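Side-chain contacts in valine-pyruvate aminotransferase (Salmonella typhimurium, PDB 3G7Q), which catalyses the pyridoxal 5'-phosphate-dependent transfer of an amino group from L-valine to pyruvate, a reaction probably used to make alanine: residues L54-D57 against M58-G62; L355-Q358 against R359-R363; G402-I405 against L406-I410. All coordinates share one frame; numbering follows the deposited sequence.

Contact 1 (L54-D57 against M58-G62)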
loop_
_atom_site.group_PDB
_atom_site.type_symbol
_atom_site.label_atom_id
_atom_site.label_comp_id
_atom_site.label_asym_id
_atom_site.label_seq_id
_atom_site.Cartn_x
_atom_site.Cartn_y
_atom_site.Cartn_z
ATOM N N LEU A 54 -25.117 2.404 3.726
ATOM C CA LEU A 54 -24.273 1.409 4.355
ATOM C C LEU A 54 -23.324 2.065 5.370
ATOM O O LEU A 54 -23.162 1.584 6.496
ATOM C CB LEU A 54 -23.461 0.683 3.308
ATOM C CG LEU A 54 -22.552 -0.430 3.804
ATOM C CD1 LEU A 54 -23.376 -1.561 4.488
ATOM C CD2 LEU A 54 -21.710 -0.956 2.651
ATOM N N LEU A 55 -22.694 3.150 4.956
ATOM C CA LEU A 55 -21.765 3.855 5.853
ATOM C C LEU A 55 -22.491 4.390 7.072
ATOM O O LEU A 55 -21.976 4.338 8.194
ATOM C CB LEU A 55 -21.064 4.970 5.084
ATOM C CG LEU A 55 -20.008 4.476 4.084
ATOM C CD1 LEU A 55 -19.609 5.602 3.132
ATOM C CD2 LEU A 55 -18.752 3.889 4.818
ATOM N N THR A 56 -23.700 4.910 6.865
ATOM C CA THR A 56 -24.496 5.407 7.977
ATOM C C THR A 56 -24.751 4.285 8.974
ATOM O O THR A 56 -24.565 4.471 10.192
ATOM C CB THR A 56 -25.811 6.053 7.486
ATOM O OG1 THR A 56 -25.491 7.218 6.700
ATOM C CG2 THR A 56 -26.713 6.435 8.667
ATOM N N ASP A 57 -25.136 3.110 8.488
ATOM C CA ASP A 57 -25.388 1.970 9.382
ATOM C C ASP A 57 -24.131 1.517 10.113
ATOM O O ASP A 57 -24.168 1.215 11.304
ATOM C CB ASP A 57 -25.913 0.763 8.605
ATOM C CG ASP A 57 -27.291 0.993 7.999
ATOM O OD1 ASP A 57 -28.014 1.919 8.413
ATOM O OD2 ASP A 57 -27.642 0.227 7.095
HETATM N N MSE A 58 -23.025 1.450 9.370
HETATM C CA MSE A 58 -21.747 1.007 9.932
HETATM C C MSE A 58 -21.186 1.960 10.971
HETATM O O MSE A 58 -20.623 1.506 11.961
HETATM C CB MSE A 58 -20.726 0.755 8.818
HETATM C CG MSE A 58 -21.083 -0.428 7.944
HETATM SE SE MSE A 58 -19.816 -0.670 6.506
HETATM C CE MSE A 58 -18.191 -1.219 7.597
ATOM N N VAL A 59 -21.332 3.262 10.761
ATOM C CA VAL A 59 -20.864 4.213 11.755
ATOM C C VAL A 59 -21.731 4.100 13.008
ATOM O O VAL A 59 -21.212 4.051 14.128
ATOM C CB VAL A 59 -20.859 5.645 11.237
ATOM C CG1 VAL A 59 -20.511 6.599 12.370
ATOM C CG2 VAL A 59 -19.858 5.786 10.100
ATOM N N GLU A 60 -23.048 4.008 12.817
ATOM C CA GLU A 60 -23.984 3.904 13.954
ATOM C C GLU A 60 -23.808 2.611 14.757
ATOM O O GLU A 60 -23.977 2.617 15.969
ATOM C CB GLU A 60 -25.442 4.065 13.477
ATOM C CG GLU A 60 -25.746 5.493 12.987
ATOM C CD GLU A 60 -27.160 5.715 12.385
ATOM O OE1 GLU A 60 -27.908 4.734 12.140
ATOM O OE2 GLU A 60 -27.498 6.902 12.145
ATOM N N SER A 61 -23.420 1.518 14.105
ATOM C CA SER A 61 -23.241 0.243 14.818
ATOM C C SER A 61 -21.866 0.080 15.458
ATOM O O SER A 61 -21.640 -0.910 16.164
ATOM C CB SER A 61 -23.463 -0.921 13.865
ATOM O OG SER A 61 -22.454 -0.973 12.875
ATOM N N GLY A 62 -20.950 1.027 15.229
ATOM C CA GLY A 62 -19.584 0.921 15.773
ATOM C C GLY A 62 -18.626 0.227 14.807
ATOM O O GLY A 62 -17.415 0.179 15.055
HETATM O O HOH W 1 -28.411 2.438 11.312
#

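Contact 2 (L355-Q358 against R359-R363)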
loop_
_atom_site.group_PDB
_atom_site.type_symbol
_atom_site.label_atom_id
_atom_site.label_comp_id
_atom_site.label_asym_id
_atom_site.label_seq_id
_atom_site.Cartn_x
_atom_site.Cartn_y
_atom_site.Cartn_z
ATOM N N LEU A 355 1.281 11.979 -32.006
ATOM C CA LEU A 355 1.078 13.322 -32.565
ATOM C C LEU A 355 -0.377 13.768 -32.396
ATOM O O LEU A 355 -0.643 14.896 -31.992
ATOM C CB LEU A 355 1.516 13.402 -34.023
ATOM C CG LEU A 355 1.364 14.782 -34.677
ATOM C CD1 LEU A 355 2.052 15.935 -33.871
ATOM C CD2 LEU A 355 1.919 14.724 -36.103
ATOM N N LEU A 356 -1.301 12.884 -32.714
ATOM C CA LEU A 356 -2.725 13.174 -32.501
ATOM C C LEU A 356 -2.980 13.598 -31.048
ATOM O O LEU A 356 -3.674 14.578 -30.794
ATOM C CB LEU A 356 -3.572 11.970 -32.839
ATOM C CG LEU A 356 -5.082 12.259 -32.937
ATOM C CD1 LEU A 356 -5.438 13.286 -34.049
ATOM C CD2 LEU A 356 -5.858 10.932 -33.125
ATOM N N TYR A 357 -2.377 12.889 -30.099
ATOM C CA TYR A 357 -2.500 13.235 -28.683
ATOM C C TYR A 357 -2.115 14.692 -28.400
ATOM O O TYR A 357 -2.782 15.374 -27.627
ATOM C CB TYR A 357 -1.600 12.311 -27.838
ATOM C CG TYR A 357 -1.448 12.760 -26.391
ATOM C CD1 TYR A 357 -0.447 13.643 -26.000
ATOM C CD2 TYR A 357 -2.291 12.268 -25.412
ATOM C CE1 TYR A 357 -0.322 14.037 -24.669
ATOM C CE2 TYR A 357 -2.180 12.680 -24.086
ATOM C CZ TYR A 357 -1.189 13.542 -23.726
ATOM O OH TYR A 357 -1.095 13.914 -22.405
ATOM N N GLN A 358 -1.017 15.155 -28.985
ATOM C CA GLN A 358 -0.574 16.546 -28.782
ATOM C C GLN A 358 -1.608 17.525 -29.340
ATOM O O GLN A 358 -1.888 18.568 -28.748
ATOM C CB GLN A 358 0.792 16.797 -29.425
ATOM C CG GLN A 358 1.929 15.990 -28.778
ATOM C CD GLN A 358 2.152 16.359 -27.321
ATOM O OE1 GLN A 358 1.991 17.524 -26.940
ATOM N NE2 GLN A 358 2.534 15.378 -26.503
ATOM N N ARG A 359 -2.152 17.194 -30.499
ATOM C CA ARG A 359 -3.152 18.056 -31.145
ATOM C C ARG A 359 -4.451 18.139 -30.355
ATOM O O ARG A 359 -5.073 19.211 -30.278
ATOM C CB ARG A 359 -3.409 17.581 -32.568
ATOM C CG ARG A 359 -2.198 17.840 -33.429
ATOM C CD ARG A 359 -2.421 17.426 -34.829
ATOM N NE ARG A 359 -1.230 17.661 -35.651
ATOM C CZ ARG A 359 -1.184 17.382 -36.941
ATOM N NH1 ARG A 359 -2.257 16.891 -37.540
ATOM N NH2 ARG A 359 -0.074 17.612 -37.627
ATOM N N LEU A 360 -4.869 17.003 -29.815
ATOM C CA LEU A 360 -6.057 16.928 -28.948
ATOM C C LEU A 360 -5.807 17.706 -27.646
ATOM O O LEU A 360 -6.630 18.499 -27.210
ATOM C CB LEU A 360 -6.360 15.491 -28.642
ATOM C CG LEU A 360 -6.850 14.612 -29.799
ATOM C CD1 LEU A 360 -6.957 13.125 -29.397
ATOM C CD2 LEU A 360 -8.192 15.113 -30.265
ATOM N N LYS A 361 -4.658 17.470 -27.036
ATOM C CA LYS A 361 -4.294 18.149 -25.799
ATOM C C LYS A 361 -4.332 19.661 -25.965
ATOM O O LYS A 361 -4.834 20.371 -25.093
ATOM C CB LYS A 361 -2.898 17.711 -25.353
ATOM C CG LYS A 361 -2.436 18.387 -24.053
ATOM C CD LYS A 361 -1.248 17.666 -23.449
ATOM C CE LYS A 361 0.044 18.164 -23.975
ATOM N NZ LYS A 361 0.368 19.492 -23.340
ATOM N N ALA A 362 -3.813 20.159 -27.084
ATOM C CA ALA A 362 -3.812 21.607 -27.357
ATOM C C ALA A 362 -5.235 22.162 -27.421
ATOM O O ALA A 362 -5.432 23.359 -27.233
ATOM C CB ALA A 362 -3.080 21.911 -28.666
ATOM N N ARG A 363 -6.202 21.301 -27.732
ATOM C CA ARG A 363 -7.609 21.674 -27.767
ATOM C C ARG A 363 -8.407 21.239 -26.545
ATOM O O ARG A 363 -9.631 21.267 -26.575
ATOM C CB ARG A 363 -8.239 21.129 -29.033
ATOM C CG ARG A 363 -7.582 21.691 -30.266
ATOM C CD ARG A 363 -8.336 21.391 -31.510
ATOM N NE ARG A 363 -9.652 22.023 -31.528
ATOM C CZ ARG A 363 -10.623 21.694 -32.370
ATOM N NH1 ARG A 363 -10.445 20.726 -33.260
ATOM N NH2 ARG A 363 -11.791 22.305 -32.298
HETATM O O HOH W 2 2.840 19.053 -25.008
#

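Contact 3 (G402-I405 against L406-I410)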
loop_
_atom_site.group_PDB
_atom_site.type_symbol
_atom_site.label_atom_id
_atom_site.label_comp_id
_atom_site.label_asym_id
_atom_site.label_seq_id
_atom_site.Cartn_x
_atom_site.Cartn_y
_atom_site.Cartn_z
ATOM N N GLY A 402 -15.671 16.037 -26.689
ATOM C CA GLY A 402 -14.361 15.398 -26.967
ATOM C C GLY A 402 -14.328 14.700 -28.318
ATOM O O GLY A 402 -13.351 14.808 -29.085
ATOM N N VAL A 403 -15.391 13.966 -28.617
ATOM C CA VAL A 403 -15.523 13.218 -29.877
ATOM C C VAL A 403 -15.577 14.166 -31.062
ATOM O O VAL A 403 -14.958 13.907 -32.103
ATOM C CB VAL A 403 -16.744 12.239 -29.834
ATOM C CG1 VAL A 403 -17.107 11.720 -31.231
ATOM C CG2 VAL A 403 -16.444 11.073 -28.853
ATOM N N LYS A 404 -16.299 15.270 -30.926
ATOM C CA LYS A 404 -16.374 16.251 -31.993
ATOM C C LYS A 404 -14.971 16.767 -32.342
ATOM O O LYS A 404 -14.606 16.867 -33.530
ATOM C CB LYS A 404 -17.288 17.405 -31.583
ATOM C CG LYS A 404 -17.415 18.516 -32.640
ATOM C CD LYS A 404 -18.406 19.574 -32.201
ATOM C CE LYS A 404 -18.521 20.682 -33.237
ATOM N NZ LYS A 404 -19.561 21.651 -32.815
ATOM N N ILE A 405 -14.191 17.090 -31.312
ATOM C CA ILE A 405 -12.819 17.588 -31.499
ATOM C C ILE A 405 -11.957 16.466 -32.107
ATOM O O ILE A 405 -11.202 16.697 -33.065
ATOM C CB ILE A 405 -12.244 18.113 -30.172
ATOM C CG1 ILE A 405 -12.928 19.456 -29.812
ATOM C CG2 ILE A 405 -10.722 18.275 -30.231
ATOM C CD1 ILE A 405 -12.614 19.945 -28.410
ATOM N N LEU A 406 -12.087 15.267 -31.566
ATOM C CA LEU A 406 -11.378 14.109 -32.119
ATOM C C LEU A 406 -11.643 13.958 -33.613
ATOM O O LEU A 406 -10.716 13.822 -34.403
ATOM C CB LEU A 406 -11.767 12.813 -31.385
ATOM C CG LEU A 406 -11.207 11.479 -31.939
ATOM C CD1 LEU A 406 -9.685 11.413 -31.886
ATOM C CD2 LEU A 406 -11.835 10.236 -31.222
ATOM N N ALA A 407 -12.911 13.958 -34.012
ATOM C CA ALA A 407 -13.260 13.814 -35.418
ATOM C C ALA A 407 -12.670 14.934 -36.250
ATOM O O ALA A 407 -12.245 14.712 -37.384
ATOM C CB ALA A 407 -14.793 13.720 -35.586
ATOM N N GLU A 408 -12.665 16.157 -35.726
ATOM C CA GLU A 408 -12.044 17.262 -36.463
ATOM C C GLU A 408 -10.543 17.044 -36.692
ATOM O O GLU A 408 -10.038 17.332 -37.763
ATOM C CB GLU A 408 -12.262 18.587 -35.739
ATOM C CG GLU A 408 -13.699 19.089 -35.817
ATOM C CD GLU A 408 -13.961 20.286 -34.930
ATOM O OE1 GLU A 408 -13.019 20.790 -34.321
ATOM O OE2 GLU A 408 -15.116 20.730 -34.850
ATOM N N GLU A 409 -9.858 16.513 -35.684
ATOM C CA GLU A 409 -8.407 16.261 -35.763
ATOM C C GLU A 409 -8.084 15.065 -36.659
ATOM O O GLU A 409 -7.080 15.091 -37.358
ATOM C CB GLU A 409 -7.812 16.123 -34.357
ATOM C CG GLU A 409 -7.874 17.433 -33.574
ATOM C CD GLU A 409 -7.272 18.603 -34.315
ATOM O OE1 GLU A 409 -6.161 18.472 -34.905
ATOM O OE2 GLU A 409 -7.918 19.676 -34.333
ATOM N N ILE A 410 -8.917 14.029 -36.623
ATOM C CA ILE A 410 -8.767 12.897 -37.528
ATOM C C ILE A 410 -8.951 13.399 -38.972
ATOM O O ILE A 410 -8.140 13.101 -39.842
ATOM C CB ILE A 410 -9.748 11.754 -37.213
ATOM C CG1 ILE A 410 -9.447 11.081 -35.857
ATOM C CG2 ILE A 410 -9.758 10.692 -38.324
ATOM C CD1 ILE A 410 -8.096 10.433 -35.733
#

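Contact 1 (L54-D57 against M58-G62)
Met58 N donates to Leu54 O at 2.9 Å with an N-H...O angle of 161°, one of four successive i to i+4 bonds on this last stretch of helix 45-61. CG of Met58, a selenomethionine in this crystal, also approaches that carbonyl oxygen. Its chi1 of -67° and a straight chi2 carry the selenium obliquely across Leu54, with SE 3.9 Å from Leu54 CG. Beyond this pair lie side chains of helix 285-295. Further round the helix, Thr56 and Glu60 run alongside each other in the same direction, and the Thr56 methyl CG2 is 3.6 Å from Glu60 OE2; the threonine hydroxyl bonds instead to Gln52 O. Gly62 has left helical geometry, with a positive phi of 91°, and is itself the N-cap residue of helix 63-69. This end of the helix belongs to the dimer interface: Leu55 packs on Leu68 of the second subunit, and Val59 O accepts a bond from Gln52 of that subunit. One water donates to both Asp57 OD1, at 3.0 Å, and Glu60 OE1, probably easing the repulsion between two carboxylates whose OD1 and OE1 lie 4.7 Å apart. Asp57 OD2 forms a salt bridge with Arg296.

Contact 2 (L355-Q358 against R359-R363)
Leu355 lays its CD2 methyl over one face of the Arg359 guanidinium, 3.8 Å from NH2. The arginine reaches this position as a fully extended chain that passes Leu355 CG and CD1 with its NE, and its far end is held by a salt bridge from NH1 to the C-terminal carboxylate of Gly417. Leu356, one residue on, turns to the interior, where its CG sits 4.1 Å from Leu360 CD1 and its side chain continues onto Phe346 and helix 396-416. Its carbonyl O receives Leu360 N at 2.9 Å. Tyr357 meets the aliphatic part of Lys361: the lysine CD is 3.9 Å from both CE1 and OH of Tyr357, approaching obliquely, while the hydroxyl itself bonds to Asp23 of helix 17-25. Gln358, bent at its second torsion, lies beside Lys361 and points the same way, with OE1 3.6 Å from Lys361 CE. A water donates to Gln358 OE1 at 2.6 Å and accepts a weak bond from Lys361 NZ. The lysine folds back to meet it through bends at chi3 (88°) and chi4 (76°). Helix 353-362 is thus amphipathic, with Leu356 and Leu360 turned inward and Leu355 on the exposed side. Because the methylene next to an ammonium group carries part of the charge, the approach of OE1 to CE is probably mildly attractive and supplements the water bridge.

Contact 3 (G402-I405 against L406-I410)
With every side-chain torsion near 180°, starting from chi1 at 179°, Lys404 stands out from the helix as a straight rod, whereas Glu408 swings CG beside its own backbone N (chi1 -72°) and then runs extended. The two chains consequently meet at a slant, one helical turn apart: Glu408 OE2 approaches the lysine methylenes, 3.8 Å from Lys404 CE and 3.9 Å from Lys404 CG. The charged ends do not pair, for Lys404 NZ remains 5.0 Å from Glu408 OE2, and any attraction between them is probably a diffuse one. The carboxylate is engaged elsewhere, its OE1 forming a salt bridge with Arg363. Glu409 takes a different path: a bend at chi2 (-53°) curls its chain, and its OE2 joins the same Arg363 nitrogen, so that two neighbouring glutamates share one guanidinium NH1. That arginine follows helix 353-362, and the shared pairing ties the end of that helix to helix 396-416, the long C-terminal helix of this class I aminotransferase fold. Ile405 supplies the apolar part of the same junction by packing on Leu360 and on Arg363, while its CG2 is a loose 4.5 Å from Glu409 CG. Val403, Lys404 and Ala407 rest instead against Tyr325 of helix 299-325. Regular backbone bonds underlie these placements, among them Leu406 N to Gly402 O and Ala407 N to Val403 O, each 2.8 Å. Further along, Glu408 N donates to Lys404 O at 3.0 Å, and the glutamate CG also lies close to that oxygen. Leu406 faces Phe346 on the buried side.

Overall arrangement
Contacts 2 and 3 form one neighbourhood, with centres about 10 Å apart. Arg363 NH1 is 2.8 Å from Glu408 OE1, and beside this polar link Leu356 CD1 packs 3.7 Å from Glu409 CB, so helices 353-362 and 396-416 are joined by both charge and apolar contact. Contact 1 is remote: its centre lies about 47 Å from that of contact 2 and 46 Å from that of contact 3, and its role is at the subunit interface, which the other two do not reach. All three lie 25 to 30 Å from the chain centre. An ethanediol, probably from the crystallisation liquor, sits about 3 Å from the Tyr357 side chain.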